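Local structure of beta-glucosidase (Saccharopolyspora erythraea D, 5M6G) at residues 87-101 with 124-138. The protein probably hydrolyses terminal, non-reducing beta-D-glucosyl residues with release of beta-D-glucose, as a member of glycosyl hydrolase family 3. Residues are numbered along the deposited sequence; the frame is centred on the assembly and turned at random.
With SOR (sorbitol), chain L.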
ATOM      1  N   SER A  87      -5.752  16.448 -12.240  1.00 10.50           N
ATOM      2  CA  SER A  87      -5.354  15.072 -12.021  1.00 11.53           C
ATOM      3  C   SER A  87      -6.560  14.160 -12.111  1.00 12.70           C
ATOM      4  O   SER A  87      -7.693  14.580 -11.861  1.00 11.63           O
ATOM      5  CB  SER A  87      -4.678  14.915 -10.653  1.00 11.53           C
ATOM      6  OG  SER A  87      -4.241  13.581 -10.460  1.00 13.29           O
ATOM      7  N   VAL A  88      -6.292  12.900 -12.458  1.00 11.35           N
ATOM      8  CA  VAL A  88      -7.274  11.827 -12.399  1.00  9.83           C
ATOM      9  C   VAL A  88      -6.641  10.675 -11.633  1.00 13.06           C
ATOM     10  O   VAL A  88      -5.417  10.505 -11.643  1.00 15.00           O
ATOM     11  CB  VAL A  88      -7.726  11.391 -13.813  1.00 12.46           C
ATOM     12  CG1 VAL A  88      -8.664  10.189 -13.763  1.00 12.31           C
ATOM     13  CG2 VAL A  88      -8.408  12.561 -14.539  1.00 11.89           C
ATOM     14  N   LEU A  89      -7.471   9.898 -10.933  1.00 15.45           N
ATOM     15  CA  LEU A  89      -7.007   8.667 -10.303  1.00 14.46           C
ATOM     16  C   LEU A  89      -7.913   7.512 -10.694  1.00 14.86           C
ATOM     17  O   LEU A  89      -9.067   7.695 -11.093  1.00 14.04           O
ATOM     18  CB  LEU A  89      -6.947   8.746  -8.758  1.00 13.19           C
ATOM     19  CG  LEU A  89      -8.261   8.596  -7.971  1.00 15.62           C
ATOM     20  CD1 LEU A  89      -8.027   7.977  -6.590  1.00 17.72           C
ATOM     21  CD2 LEU A  89      -8.984   9.930  -7.818  1.00 10.68           C
ATOM     22  N   SER A  90      -7.354   6.309 -10.600  1.00 13.34           N
ATOM     23  CA  SER A  90      -8.148   5.095 -10.513  1.00 17.26           C
ATOM     24  C   SER A  90      -8.227   4.722  -9.043  1.00 17.20           C
ATOM     25  O   SER A  90      -7.191   4.515  -8.401  1.00 15.19           O
ATOM     26  CB  SER A  90      -7.534   3.950 -11.323  1.00 13.05           C
ATOM     27  OG  SER A  90      -7.831   4.077 -12.694  1.00 16.88           O
ATOM     28  N   GLY A  91      -9.435   4.684  -8.496  1.00 13.54           N
ATOM     29  CA  GLY A  91      -9.611   4.064  -7.201  1.00 13.30           C
ATOM     30  C   GLY A  91      -9.330   2.567  -7.294  1.00 14.91           C
ATOM     31  O   GLY A  91      -9.143   2.006  -8.375  1.00 16.75           O
ATOM     32  N   GLY A  92      -9.288   1.909  -6.137  1.00 17.79           N
ATOM     33  CA  GLY A  92      -9.096   0.473  -6.114  1.00 16.53           C
ATOM     34  C   GLY A  92     -10.145  -0.227  -6.953  1.00 15.11           C
ATOM     35  O   GLY A  92     -11.345   0.026  -6.804  1.00 15.01           O
ATOM     36  N   GLY A  93      -9.707  -1.101  -7.851  1.00 15.79           N
ATOM     37  CA  GLY A  93     -10.622  -1.816  -8.714  1.00 16.53           C
ATOM     38  C   GLY A  93     -11.084  -1.058  -9.936  1.00 17.01           C
ATOM     39  O   GLY A  93     -11.862  -1.606 -10.722  1.00 17.11           O
ATOM     40  N   SER A  94     -10.625   0.177 -10.135  1.00 16.89           N
ATOM     41  CA  SER A  94     -11.149   1.039 -11.195  1.00 13.26           C
ATOM     42  C   SER A  94     -10.286   0.887 -12.446  1.00 16.83           C
ATOM     43  O   SER A  94      -9.453   1.733 -12.782  1.00 15.84           O
ATOM     44  CB  SER A  94     -11.203   2.487 -10.716  1.00 16.28           C
ATOM     45  OG  SER A  94     -11.958   3.284 -11.609  1.00 14.94           O
ATOM     46  N   ALA A  95     -10.513  -0.235 -13.173  1.00 14.31           N
ATOM     47  CA  ALA A  95      -9.732  -0.572 -14.349  1.00 20.12           C
ATOM     48  C   ALA A  95     -10.527  -0.310 -15.621  1.00 17.57           C
ATOM     49  O   ALA A  95     -11.762  -0.317 -15.597  1.00 17.15           O
ATOM     50  CB  ALA A  95      -9.319  -2.048 -14.310  1.00 16.23           C
ATOM     51  N   PRO A  96      -9.850  -0.080 -16.744  1.00 16.52           N
ATOM     52  CA  PRO A  96     -10.545  -0.085 -18.035  1.00 20.09           C
ATOM     53  C   PRO A  96     -10.922  -1.510 -18.419  1.00 21.47           C
ATOM     54  O   PRO A  96     -10.563  -2.481 -17.749  1.00 17.02           O
ATOM     55  CB  PRO A  96      -9.494   0.478 -18.987  1.00 19.12           C
ATOM     56  CG  PRO A  96      -8.228  -0.115 -18.449  1.00 19.60           C
ATOM     57  CD  PRO A  96      -8.388  -0.016 -16.932  1.00 16.67           C
ATOM     58  N   GLU A  97     -11.659  -1.625 -19.522  1.00 25.41           N
ATOM     59  CA  GLU A  97     -12.012  -2.932 -20.074  1.00 29.47           C
ATOM     60  C   GLU A  97     -11.371  -3.086 -21.454  1.00 28.28           C
ATOM     61  O   GLU A  97     -11.529  -2.208 -22.299  1.00 27.24           O
ATOM     62  CB  GLU A  97     -13.534  -3.101 -20.165  1.00 33.21           C
ATOM     63  CG  GLU A  97     -14.019  -4.508 -19.822  1.00 43.64           C
ATOM     64  CD  GLU A  97     -14.122  -4.743 -18.321  1.00 52.06           C
ATOM     65  OE1 GLU A  97     -14.749  -3.907 -17.630  1.00 59.62           O
ATOM     66  OE2 GLU A  97     -13.566  -5.751 -17.828  1.00 44.55           O
ATOM     67  N   PRO A  98     -10.617  -4.181 -21.676  1.00 28.65           N
ATOM     68  CA  PRO A  98     -10.295  -5.222 -20.693  1.00 23.11           C
ATOM     69  C   PRO A  98      -9.232  -4.757 -19.708  1.00 21.69           C
ATOM     70  O   PRO A  98      -8.565  -3.748 -19.945  1.00 21.16           O
ATOM     71  CB  PRO A  98      -9.758  -6.369 -21.561  1.00 17.17           C
ATOM     72  CG  PRO A  98      -9.117  -5.675 -22.699  1.00 23.21           C
ATOM     73  CD  PRO A  98      -9.996  -4.467 -22.983  1.00 28.33           C
ATOM     74  N   ASN A  99      -9.067  -5.478 -18.608  1.00 20.37           N
ATOM     75  CA  ASN A  99      -8.011  -5.152 -17.655  1.00 15.53           C
ATOM     76  C   ASN A  99      -6.717  -5.806 -18.133  1.00 17.92           C
ATOM     77  O   ASN A  99      -6.388  -6.934 -17.767  1.00 17.13           O
ATOM     78  CB  ASN A  99      -8.401  -5.606 -16.252  1.00 16.77           C
ATOM     79  CG  ASN A  99      -7.376  -5.222 -15.204  1.00 18.61           C
ATOM     80  OD1 ASN A  99      -6.262  -4.780 -15.519  1.00 15.92           O
ATOM     81  ND2 ASN A  99      -7.748  -5.401 -13.936  1.00 14.29           N
ATOM     82  N   THR A 100      -5.967  -5.085 -18.953  1.00 16.10           N
ATOM     83  CA  THR A 100      -4.665  -5.503 -19.447  1.00 17.20           C
ATOM     84  C   THR A 100      -3.705  -4.339 -19.312  1.00 15.72           C
ATOM     85  O   THR A 100      -4.134  -3.180 -19.254  1.00 17.68           O
ATOM     86  CB  THR A 100      -4.699  -5.949 -20.920  1.00 14.88           C
ATOM     87  OG1 THR A 100      -5.001  -4.822 -21.756  1.00 16.93           O
ATOM     88  CG2 THR A 100      -5.709  -7.061 -21.152  1.00 17.60           C
ATOM     89  N   PRO A 101      -2.394  -4.608 -19.253  1.00 16.78           N
ATOM     90  CA  PRO A 101      -1.433  -3.491 -19.225  1.00 17.43           C
ATOM     91  C   PRO A 101      -1.563  -2.550 -20.413  1.00 17.69           C
ATOM     92  O   PRO A 101      -1.450  -1.330 -20.241  1.00 15.69           O
ATOM     93  CB  PRO A 101      -0.075  -4.203 -19.206  1.00 19.50           C
ATOM     94  CG  PRO A 101      -0.353  -5.500 -18.530  1.00 13.98           C
ATOM     95  CD  PRO A 101      -1.747  -5.901 -18.962  1.00 17.52           C
ATOM     96  N   LEU A 124      -1.967  16.247 -17.726  1.00 14.09           N
ATOM     97  CA  LEU A 124      -2.561  15.605 -16.566  1.00 16.97           C
ATOM     98  C   LEU A 124      -1.510  14.804 -15.805  1.00 17.13           C
ATOM     99  O   LEU A 124      -0.554  14.284 -16.389  1.00 14.26           O
ATOM    100  CB  LEU A 124      -3.675  14.672 -17.030  1.00 15.28           C
ATOM    101  CG  LEU A 124      -4.807  14.295 -16.100  1.00 19.96           C
ATOM    102  CD1 LEU A 124      -5.636  15.521 -15.792  1.00 14.29           C
ATOM    103  CD2 LEU A 124      -5.643  13.246 -16.811  1.00 17.63           C
ATOM    104  N   ILE A 125      -1.696  14.691 -14.491  1.00 12.68           N
ATOM    105  CA  ILE A 125      -0.972  13.712 -13.681  1.00 13.85           C
ATOM    106  C   ILE A 125      -1.988  12.672 -13.225  1.00 11.40           C
ATOM    107  O   ILE A 125      -3.107  13.016 -12.821  1.00 11.50           O
ATOM    108  CB  ILE A 125      -0.224  14.375 -12.502  1.00 14.85           C
ATOM    109  CG1 ILE A 125       0.781  13.412 -11.857  1.00 13.76           C
ATOM    110  CG2 ILE A 125      -1.185  14.935 -11.445  1.00 10.79           C
ATOM    111  CD1 ILE A 125       1.658  14.077 -10.800  1.00 10.21           C
ATOM    112  N   TYR A 126      -1.638  11.398 -13.364  1.00 11.85           N
ATOM    113  CA  TYR A 126      -2.555  10.308 -13.064  1.00 11.25           C
ATOM    114  C   TYR A 126      -2.031   9.543 -11.856  1.00 10.85           C
ATOM    115  O   TYR A 126      -0.857   9.172 -11.822  1.00 12.34           O
ATOM    116  CB  TYR A 126      -2.703   9.368 -14.269  1.00 13.50           C
ATOM    117  CG  TYR A 126      -3.976   8.549 -14.268  1.00 15.20           C
ATOM    118  CD1 TYR A 126      -4.157   7.500 -13.360  1.00 15.69           C
ATOM    119  CD2 TYR A 126      -5.003   8.825 -15.169  1.00 15.24           C
ATOM    120  CE1 TYR A 126      -5.321   6.750 -13.360  1.00 13.65           C
ATOM    121  CE2 TYR A 126      -6.173   8.080 -15.174  1.00 14.63           C
ATOM    122  CZ  TYR A 126      -6.326   7.041 -14.267  1.00 15.32           C
ATOM    123  OH  TYR A 126      -7.492   6.308 -14.270  1.00 13.96           O
ATOM    124  N   GLY A 127      -2.898   9.323 -10.865  1.00 11.03           N
ATOM    125  CA  GLY A 127      -2.524   8.597  -9.659  1.00  8.41           C
ATOM    126  C   GLY A 127      -3.231   7.263  -9.503  1.00 13.68           C
ATOM    127  O   GLY A 127      -4.308   7.054 -10.071  1.00 13.81           O
ATOM    128  N   VAL A 128      -2.637   6.345  -8.740  1.00  9.80           N
ATOM    129  CA  VAL A 128      -3.200   5.013  -8.563  1.00  9.20           C
ATOM    130  C   VAL A 128      -2.619   4.441  -7.279  1.00 11.94           C
ATOM    131  O   VAL A 128      -1.537   4.835  -6.845  1.00 10.93           O
ATOM    132  CB  VAL A 128      -2.873   4.113  -9.782  1.00 10.48           C
ATOM    133  CG1 VAL A 128      -1.398   3.724  -9.793  1.00 10.43           C
ATOM    134  CG2 VAL A 128      -3.740   2.873  -9.788  1.00 13.61           C
ATOM    135  N   ASP A 129      -3.323   3.481  -6.684  1.00 11.01           N
ATOM    136  CA  ASP A 129      -2.747   2.689  -5.591  1.00 12.79           C
ATOM    137  C   ASP A 129      -1.925   1.559  -6.200  1.00 12.75           C
ATOM    138  O   ASP A 129      -2.464   0.525  -6.597  1.00 12.58           O
ATOM    139  CB  ASP A 129      -3.826   2.128  -4.672  1.00 12.54           C
ATOM    140  CG  ASP A 129      -4.598   3.210  -3.947  1.00 17.56           C
ATOM    141  OD1 ASP A 129      -4.069   3.762  -2.952  1.00 17.21           O
ATOM    142  OD2 ASP A 129      -5.736   3.497  -4.372  1.00 17.41           O
ATOM    143  N   ALA A 130      -0.618   1.767  -6.311  1.00 10.93           N
ATOM    144  CA  ALA A 130       0.314   0.691  -6.625  1.00 13.34           C
ATOM    145  C   ALA A 130       1.084   0.432  -5.336  1.00 11.76           C
ATOM    146  O   ALA A 130       2.204   0.909  -5.156  1.00 12.42           O
ATOM    147  CB  ALA A 130       1.240   1.049  -7.801  1.00 10.35           C
ATOM    148  N   VAL A 131       0.455  -0.327  -4.423  1.00 11.03           N
ATOM    149  CA  VAL A 131       0.949  -0.469  -3.051  1.00 12.12           C
ATOM    150  C   VAL A 131       1.647  -1.805  -2.775  1.00 15.29           C
ATOM    151  O   VAL A 131       2.259  -1.958  -1.704  1.00 14.54           O
ATOM    152  CB  VAL A 131      -0.193  -0.259  -2.032  1.00 13.81           C
ATOM    153  CG1 VAL A 131      -0.741   1.143  -2.152  1.00 13.30           C
ATOM    154  CG2 VAL A 131      -1.303  -1.282  -2.254  1.00 14.89           C
ATOM    155  N   HIS A 132       1.555  -2.786  -3.679  1.00 14.15           N
ATOM    156  CA  HIS A 132       2.419  -3.966  -3.588  1.00 14.41           C
ATOM    157  C   HIS A 132       2.560  -4.494  -5.018  1.00 17.88           C
ATOM    158  O   HIS A 132       2.127  -5.587  -5.381  1.00 12.29           O
ATOM    159  CB  HIS A 132       1.930  -5.028  -2.595  1.00 12.25           C
ATOM    160  CG  HIS A 132       0.566  -5.601  -2.875  1.00 14.88           C
ATOM    161  ND1 HIS A 132       0.254  -6.921  -2.611  1.00 12.83           N
ATOM    162  CD2 HIS A 132      -0.572  -5.034  -3.339  1.00 13.24           C
ATOM    163  CE1 HIS A 132      -1.016  -7.140  -2.901  1.00  9.28           C
ATOM    164  NE2 HIS A 132      -1.537  -6.013  -3.358  1.00 12.58           N
ATOM    165  N   GLY A 133       3.224  -3.682  -5.839  1.00 13.05           N
ATOM    166  CA  GLY A 133       3.156  -3.821  -7.278  1.00 11.53           C
ATOM    167  C   GLY A 133       2.056  -2.942  -7.840  1.00 14.29           C
ATOM    168  O   GLY A 133       1.361  -2.222  -7.119  1.00 11.16           O
ATOM    169  N   HIS A 134       1.906  -2.995  -9.169  1.00 12.69           N
ATOM    170  CA  HIS A 134       0.839  -2.276  -9.871  1.00 13.35           C
ATOM    171  C   HIS A 134      -0.451  -3.099  -9.758  1.00 13.43           C
ATOM    172  O   HIS A 134      -0.959  -3.677 -10.720  1.00 12.98           O
ATOM    173  CB  HIS A 134       1.259  -2.022 -11.315  1.00 13.46           C
ATOM    174  CG  HIS A 134       0.482  -0.945 -12.004  1.00 10.30           C
ATOM    175  ND1 HIS A 134      -0.601  -0.325 -11.424  1.00 13.04           N
ATOM    176  CD2 HIS A 134       0.623  -0.391 -13.232  1.00 11.12           C
ATOM    177  CE1 HIS A 134      -1.084   0.580 -12.260  1.00 11.62           C
ATOM    178  NE2 HIS A 134      -0.359   0.558 -13.365  1.00 12.39           N
ATOM    179  N   ASN A 135      -0.993  -3.139  -8.530  1.00 12.95           N
ATOM    180  CA  ASN A 135      -1.914  -4.198  -8.120  1.00 14.02           C
ATOM    181  C   ASN A 135      -3.311  -4.110  -8.728  1.00 15.60           C
ATOM    182  O   ASN A 135      -4.056  -5.088  -8.631  1.00 15.01           O
ATOM    183  CB  ASN A 135      -2.031  -4.231  -6.594  1.00 10.94           C
ATOM    184  CG  ASN A 135      -2.167  -2.837  -5.982  1.00 12.42           C
ATOM    185  OD1 ASN A 135      -1.185  -2.259  -5.526  1.00 12.73           O
ATOM    186  ND2 ASN A 135      -3.383  -2.300  -5.973  1.00 11.83           N
ATOM    187  N   ASN A 136      -3.710  -2.988  -9.320  1.00 11.63           N
ATOM    188  CA  ASN A 136      -4.983  -2.977 -10.037  1.00 13.61           C
ATOM    189  C   ASN A 136      -4.905  -3.652 -11.401  1.00 13.86           C
ATOM    190  O   ASN A 136      -5.949  -3.924 -12.001  1.00 16.53           O
ATOM    191  CB  ASN A 136      -5.477  -1.538 -10.239  1.00 14.95           C
ATOM    192  CG  ASN A 136      -5.950  -0.908  -8.960  1.00 18.30           C
ATOM    193  OD1 ASN A 136      -6.822  -1.449  -8.261  1.00 14.87           O
ATOM    194  ND2 ASN A 136      -5.365   0.234  -8.622  1.00 14.26           N
ATOM    195  N   VAL A 137      -3.708  -3.914 -11.908  1.00 10.71           N
ATOM    196  CA  VAL A 137      -3.520  -4.345 -13.291  1.00 11.21           C
ATOM    197  C   VAL A 137      -3.404  -5.868 -13.325  1.00 11.26           C
ATOM    198  O   VAL A 137      -2.535  -6.455 -12.671  1.00 13.04           O
ATOM    199  CB  VAL A 137      -2.282  -3.690 -13.920  1.00 14.87           C
ATOM    200  CG1 VAL A 137      -2.031  -4.285 -15.293  1.00  9.21           C
ATOM    201  CG2 VAL A 137      -2.463  -2.160 -14.017  1.00 11.46           C
ATOM    202  N   HIS A 138      -4.271  -6.506 -14.098  1.00 12.53           N
ATOM    203  CA  HIS A 138      -4.191  -7.951 -14.238  1.00 15.88           C
ATOM    204  C   HIS A 138      -2.888  -8.348 -14.929  1.00 18.61           C
ATOM    205  O   HIS A 138      -2.520  -7.787 -15.965  1.00 17.04           O
ATOM    206  CB  HIS A 138      -5.395  -8.470 -15.019  1.00 17.04           C
ATOM    207  CG  HIS A 138      -5.443  -9.960 -15.094  1.00 16.81           C
ATOM    208  ND1 HIS A 138      -4.761 -10.679 -16.052  1.00 18.02           N
ATOM    209  CD2 HIS A 138      -6.049 -10.870 -14.296  1.00 17.55           C
ATOM    210  CE1 HIS A 138      -4.963 -11.969 -15.851  1.00 21.25           C
ATOM    211  NE2 HIS A 138      -5.744 -12.110 -14.795  1.00 21.45           N
TER
HETATM  212  C1  SOR L 711      -5.484   5.353   0.740  1.00 25.88           C
HETATM  213  C2  SOR L 711      -5.770   5.099  -0.729  1.00 38.96           C
HETATM  214  C3  SOR L 711      -7.229   5.440  -1.015  1.00 43.25           C
HETATM  215  C4  SOR L 711      -7.672   4.878  -2.363  1.00 31.59           C
HETATM  216  C5  SOR L 711      -9.188   4.687  -2.464  1.00 40.79           C
HETATM  217  C6  SOR L 711      -9.476   3.804  -3.674  1.00 25.74           C
HETATM  218  O1  SOR L 711      -4.390   4.583   1.173  1.00 22.27           O
HETATM  219  O2  SOR L 711      -4.914   5.897  -1.528  1.00 26.60           O
HETATM  220  O3  SOR L 711      -7.363   6.838  -1.015  1.00 35.74           O
HETATM  221  O4  SOR L 711      -7.232   5.730  -3.402  1.00 40.21           O
HETATM  222  O5  SOR L 711      -9.733   4.105  -1.286  1.00 37.75           O
HETATM  223  O6  SOR L 711     -10.780   3.269  -3.597  1.00 35.41           O
HETATM  224  O   HOH W   1      -5.946   2.533  -7.027  1.00 16.98           O
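Strands 87-90 and 125-128 run parallel, 4.7 Å apart at closest approach, through the hydrogen bonds Val88 N to Ile125 O, Gly127 N to Val88 O and Ser90 N to Gly127 O. Ile125 O takes a second hydrogen bond from Ser87 OG (2.7 Å), which comes in above the carbonyl plane. On the other face of the sheet, Tyr126 chi1 of -158° sets the ring beside its own carbonyl carbon, which brings one face over Val88 O, offset toward the rim; Val88 CG1 packs on Tyr126 CE2 at 3.6 Å. Tyr126 OH donates to Ser90 OG (2.8 Å), which lies in the ring plane and itself donates to Ser94 O. A phenylalanine here would probably leave Ser90 OG without this donor and cut the side-chain tie from strand 125-128 to the Gly91-Ser94 turn. Beyond the strands, Asn136 OD1 accepts from Gly93 N at 2.9 Å, while the Asn99 amide grips backbone twice, ND2 to Asn136 O and OD1 from His138 N. One water joins Ser90 O, Asp129 N and OD2, and Asn136 ND2; sorbitol O2 and O4 donate to the Asp129 carboxylate. Helix 101-116 completes this beta-alpha-beta unit, setting Met107 against Tyr126, with strands 68-71 and 176-177 flanking the pair.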